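Local coordinates for endoglucanase EG-II (PDB 3QR3), which probably hydrolyses internal beta-1,4-glucosidic bonds in cellulose, as a fungal endoglucanase of glycoside hydrolase family 5 with a TIM-barrel catalytic domain, at residues L214-H219 with T247-N252; G183-W186 with G190-I193. All blocks are in the same frame, centred on the assembly; numbering follows the deposited sequence.

Contact 1: residues L214-H219 with T247-N252. With SO4 (sulfate ion), chain K.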
# COMPACT_ATOMS: atom_id res chain seq x y z
N LEU A 214 -12.28 3.62 -8.20
CA LEU A 214 -12.23 3.68 -6.75
C LEU A 214 -12.21 2.24 -6.29
O LEU A 214 -13.20 1.52 -6.43
CB LEU A 214 -13.45 4.42 -6.18
CG LEU A 214 -13.66 5.87 -6.65
CD1 LEU A 214 -14.87 6.51 -5.96
CD2 LEU A 214 -12.41 6.72 -6.42
N ILE A 215 -11.06 1.82 -5.78
CA ILE A 215 -10.79 0.41 -5.55
C ILE A 215 -10.70 0.15 -4.06
O ILE A 215 -10.02 0.88 -3.35
CB ILE A 215 -9.46 0.01 -6.22
CG1 ILE A 215 -9.44 0.47 -7.69
CG2 ILE A 215 -9.20 -1.50 -6.07
CD1 ILE A 215 -10.57 -0.14 -8.55
N PHE A 216 -11.38 -0.89 -3.59
CA PHE A 216 -11.29 -1.22 -2.17
C PHE A 216 -9.89 -1.75 -1.86
O PHE A 216 -9.36 -2.59 -2.58
CB PHE A 216 -12.38 -2.21 -1.76
CG PHE A 216 -13.79 -1.66 -1.91
CD1 PHE A 216 -14.20 -0.55 -1.17
CD2 PHE A 216 -14.69 -2.25 -2.77
CE1 PHE A 216 -15.49 -0.04 -1.30
CE2 PHE A 216 -15.98 -1.76 -2.91
CZ PHE A 216 -16.39 -0.65 -2.17
N ASP A 217 -9.29 -1.25 -0.79
CA ASP A 217 -7.89 -1.58 -0.47
C ASP A 217 -7.87 -2.43 0.79
O ASP A 217 -8.21 -1.94 1.87
CB ASP A 217 -7.14 -0.26 -0.22
CG ASP A 217 -5.63 -0.41 -0.18
OD1 ASP A 217 -5.16 -1.47 0.29
OD2 ASP A 217 -4.93 0.54 -0.59
N VAL A 218 -7.50 -3.70 0.68
CA VAL A 218 -7.43 -4.56 1.87
C VAL A 218 -6.03 -5.11 2.13
O VAL A 218 -5.19 -5.12 1.24
CB VAL A 218 -8.41 -5.75 1.79
CG1 VAL A 218 -9.87 -5.25 1.84
CG2 VAL A 218 -8.16 -6.58 0.55
N HIS A 219 -5.80 -5.54 3.37
CA HIS A 219 -4.58 -6.20 3.81
C HIS A 219 -4.94 -7.56 4.39
O HIS A 219 -6.03 -7.74 4.92
CB HIS A 219 -3.91 -5.38 4.92
CG HIS A 219 -3.30 -4.10 4.44
ND1 HIS A 219 -2.43 -3.36 5.22
CD2 HIS A 219 -3.41 -3.44 3.26
CE1 HIS A 219 -2.03 -2.30 4.54
NE2 HIS A 219 -2.61 -2.32 3.35
N THR A 247 -17.18 -12.92 -3.65
CA THR A 247 -18.61 -13.00 -3.88
C THR A 247 -19.25 -11.63 -3.75
O THR A 247 -20.01 -11.20 -4.63
CB THR A 247 -19.28 -13.95 -2.88
OG1 THR A 247 -18.72 -15.26 -3.03
CG2 THR A 247 -20.80 -14.01 -3.10
N TRP A 248 -18.94 -10.95 -2.65
CA TRP A 248 -19.46 -9.61 -2.40
C TRP A 248 -19.05 -8.62 -3.50
O TRP A 248 -19.88 -7.89 -4.04
CB TRP A 248 -19.00 -9.10 -1.03
CG TRP A 248 -19.59 -7.76 -0.70
CD1 TRP A 248 -20.80 -7.52 -0.13
CD2 TRP A 248 -19.00 -6.48 -0.97
NE1 TRP A 248 -21.01 -6.17 -0.02
CE2 TRP A 248 -19.92 -5.50 -0.52
CE3 TRP A 248 -17.79 -6.06 -1.53
CZ2 TRP A 248 -19.66 -4.14 -0.62
CZ3 TRP A 248 -17.54 -4.70 -1.63
CH2 TRP A 248 -18.47 -3.75 -1.17
N LEU A 249 -17.77 -8.62 -3.83
CA LEU A 249 -17.26 -7.75 -4.88
C LEU A 249 -17.97 -8.00 -6.20
O LEU A 249 -18.30 -7.07 -6.93
CB LEU A 249 -15.76 -7.98 -5.07
CG LEU A 249 -14.85 -7.44 -3.95
CD1 LEU A 249 -13.42 -7.92 -4.15
CD2 LEU A 249 -14.92 -5.92 -3.88
N ARG A 250 -18.17 -9.28 -6.52
CA ARG A 250 -18.66 -9.64 -7.84
C ARG A 250 -20.13 -9.26 -7.97
O ARG A 250 -20.56 -8.74 -9.00
CB ARG A 250 -18.45 -11.14 -8.09
CG ARG A 250 -18.69 -11.57 -9.53
CD ARG A 250 -18.27 -13.02 -9.77
NE ARG A 250 -16.82 -13.17 -9.73
CZ ARG A 250 -16.16 -13.90 -8.84
NH1 ARG A 250 -16.83 -14.59 -7.92
NH2 ARG A 250 -14.82 -13.96 -8.88
N GLN A 251 -20.90 -9.53 -6.92
CA GLN A 251 -22.31 -9.13 -6.91
C GLN A 251 -22.47 -7.63 -7.02
O GLN A 251 -23.47 -7.14 -7.58
CB GLN A 251 -22.99 -9.63 -5.64
CG GLN A 251 -23.22 -11.11 -5.64
CD GLN A 251 -23.61 -11.62 -4.27
OE1 GLN A 251 -24.15 -12.72 -4.13
NE2 GLN A 251 -23.35 -10.82 -3.24
N ASN A 252 -21.50 -6.88 -6.50
CA ASN A 252 -21.59 -5.42 -6.50
C ASN A 252 -20.83 -4.77 -7.64
O ASN A 252 -20.78 -3.54 -7.72
CB ASN A 252 -21.14 -4.84 -5.16
CG ASN A 252 -22.16 -5.07 -4.08
OD1 ASN A 252 -23.23 -4.45 -4.08
ND2 ASN A 252 -21.86 -5.97 -3.16
S SO4 K . -23.35 -3.03 0.61
O1 SO4 K . -22.23 -2.47 1.35
O2 SO4 K . -24.60 -2.52 1.18
O3 SO4 K . -23.24 -2.62 -0.79
O4 SO4 K . -23.32 -4.49 0.75
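Trp248 O takes two hydrogen bonds from Asn252, one from its backbone and one from its side chain. Asn252 N donates to it at 3.1 Å and Asn252 ND2 at 2.9 Å, from opposite faces of the carbonyl plane. The ND2 bond is bent, with an N-H...O angle of 148°. The asparagine thus folds its amide back over the last turn of helix 238-251, and ND2 also lies over one face of the indole, toward its rim. Across the contact the joint is apolar. Trp248 has CG anti to its backbone N (chi1 -177°), which carries the far rim of the indole to Phe216. Phe216 CE2 lies 3.6 Å from Trp248 CZ3, at the edge of the indole. The two rings meet obliquely, with planes at 57°. Leu249 adds one methyl: its CD2 is 3.8 Å from Phe216 CD2. The pyrrole side of the same indole faces a sulfate, probably from the crystallisation liquor; Trp248 NE1 donates to sulfate O4 at 3.0 Å in a fairly straight bond. Replacing Trp248 with an alanine would probably leave the CE2 and CZ side of Phe216 without its aromatic neighbour and the Asn252 amide without the ring beneath it. The contact joins strand and helix of the beta-alpha-beta unit made of strand 214-219, helix 238-251 and strand 256-261 in the TIM barrel. Phe216 and Leu249 both reach Ala256 on the next strand, and Phe216 also packs on Leu181 of strand 179-182.

Contact 2: residues G183-W186 with G190-I193; sequences GNDW and GAFI. With SO4 (sulfate ion), chain D.
Asp185 meets Ala191 across a short bend of the chain. The methyl Ala191 CB lies 3.8 Å from Asp185 CB, and Asp185 OD2 is also 3.8 Å from that methyl. Asp185 has CG beside its backbone N (chi1 -79°), which lays the carboxylate alongside the alanine. Asp185 and Trp186 both take backbone angles of the left-handed helical region, and the chain turns sharply here. Phe192 holds CG anti to its own N (chi1 -175°), and this brings the ring rim to the backbone of Gly183. Gly183 N sits at that edge, 4.3 Å from Phe192 CE1. A beta carbon on Gly183 would come within 3.1 Å of the same CE1, a tight fit that suits a glycine. Trp186 takes no part in the touch with 190-193; its ring stacks on His151, and the NE1 hydrogen is shared between two oxygens of a sulfate. Trp186 NE1 is 3.2 Å from sulfate O1, which lies in the indole plane; the bond to O3 is weak. No hydrogen bond joins the two segments, so the contact is van der Waals in kind. Asp185 OD2 lies close to Asp195 OD2, so two like charges may meet here; a magnesium ion, about 4 Å from the nearest atom of the Asp185 side chain, may offset part of their negative charge.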
# COMPACT_ATOMS: atom_id res chain seq x y z
N GLY A 183 -10.53 0.47 4.75
CA GLY A 183 -11.49 0.30 5.82
C GLY A 183 -10.88 0.11 7.20
O GLY A 183 -9.66 0.25 7.38
N ASN A 184 -11.73 -0.22 8.17
CA ASN A 184 -11.36 -0.39 9.57
C ASN A 184 -10.62 -1.70 9.84
O ASN A 184 -10.29 -2.44 8.91
CB ASN A 184 -12.63 -0.35 10.43
CG ASN A 184 -12.50 0.55 11.65
OD1 ASN A 184 -11.42 1.05 11.99
ND2 ASN A 184 -13.62 0.75 12.33
N ASP A 185 -10.36 -1.99 11.11
CA ASP A 185 -9.70 -3.23 11.49
C ASP A 185 -8.38 -3.47 10.75
O ASP A 185 -8.12 -4.56 10.26
CB ASP A 185 -10.64 -4.43 11.29
CG ASP A 185 -11.66 -4.56 12.40
OD1 ASP A 185 -11.28 -4.92 13.54
OD2 ASP A 185 -12.86 -4.30 12.14
N TRP A 186 -7.56 -2.43 10.68
CA TRP A 186 -6.25 -2.52 10.05
C TRP A 186 -6.38 -2.97 8.59
O TRP A 186 -5.52 -3.68 8.06
CB TRP A 186 -5.35 -3.49 10.83
CG TRP A 186 -5.36 -3.27 12.30
CD1 TRP A 186 -6.25 -3.78 13.21
CD2 TRP A 186 -4.42 -2.49 13.07
NE1 TRP A 186 -5.93 -3.36 14.48
CE2 TRP A 186 -4.81 -2.57 14.42
CE3 TRP A 186 -3.29 -1.74 12.74
CZ2 TRP A 186 -4.12 -1.93 15.45
CZ3 TRP A 186 -2.60 -1.09 13.76
CH2 TRP A 186 -3.01 -1.20 15.09
N GLY A 190 -10.50 -9.91 6.10
CA GLY A 190 -11.42 -10.76 6.84
C GLY A 190 -12.57 -10.02 7.51
O GLY A 190 -13.66 -10.56 7.68
N ALA A 191 -12.33 -8.77 7.89
CA ALA A 191 -13.32 -7.98 8.63
C ALA A 191 -13.99 -6.93 7.76
O ALA A 191 -14.88 -6.22 8.22
CB ALA A 191 -12.68 -7.31 9.84
N PHE A 192 -13.55 -6.83 6.51
CA PHE A 192 -13.92 -5.72 5.64
C PHE A 192 -15.44 -5.57 5.48
O PHE A 192 -15.97 -4.46 5.51
CB PHE A 192 -13.23 -5.84 4.28
CG PHE A 192 -13.46 -4.67 3.37
CD1 PHE A 192 -12.93 -3.43 3.67
CD2 PHE A 192 -14.21 -4.81 2.22
CE1 PHE A 192 -13.14 -2.35 2.83
CE2 PHE A 192 -14.42 -3.74 1.37
CZ PHE A 192 -13.89 -2.51 1.68
N ILE A 193 -16.14 -6.69 5.33
CA ILE A 193 -17.60 -6.63 5.18
C ILE A 193 -18.28 -6.60 6.54
O ILE A 193 -19.12 -5.74 6.81
CB ILE A 193 -18.13 -7.81 4.34
CG1 ILE A 193 -17.56 -7.74 2.92
CG2 ILE A 193 -19.66 -7.82 4.31
CD1 ILE A 193 -17.59 -9.08 2.18
S SO4 D . -7.13 -5.02 17.45
O1 SO4 D . -6.47 -3.72 17.57
O2 SO4 D . -7.93 -5.26 18.65
O3 SO4 D . -8.00 -5.01 16.29
O4 SO4 D . -6.13 -6.07 17.32

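Contact 2 comes first along the chain. It closes a tight loop just after strand 179-182, with three residues between its segments. The chain then runs through helix 197-201 into strand 214-219. Contact 1 closes a longer excursion of 27 residues, from that strand to the end of helix 238-251. The two are in series; neither nests in nor crosses the other. They still touch: Phe192 packs on Phe216 and Val218, and Ile193 on Trp248. The loop of contact 2 therefore lies against both the strand and the helix of contact 1. Together they tie the loop after strand 179-182 to strand 214-219 and to the end of helix 238-251, on one flank of the barrel.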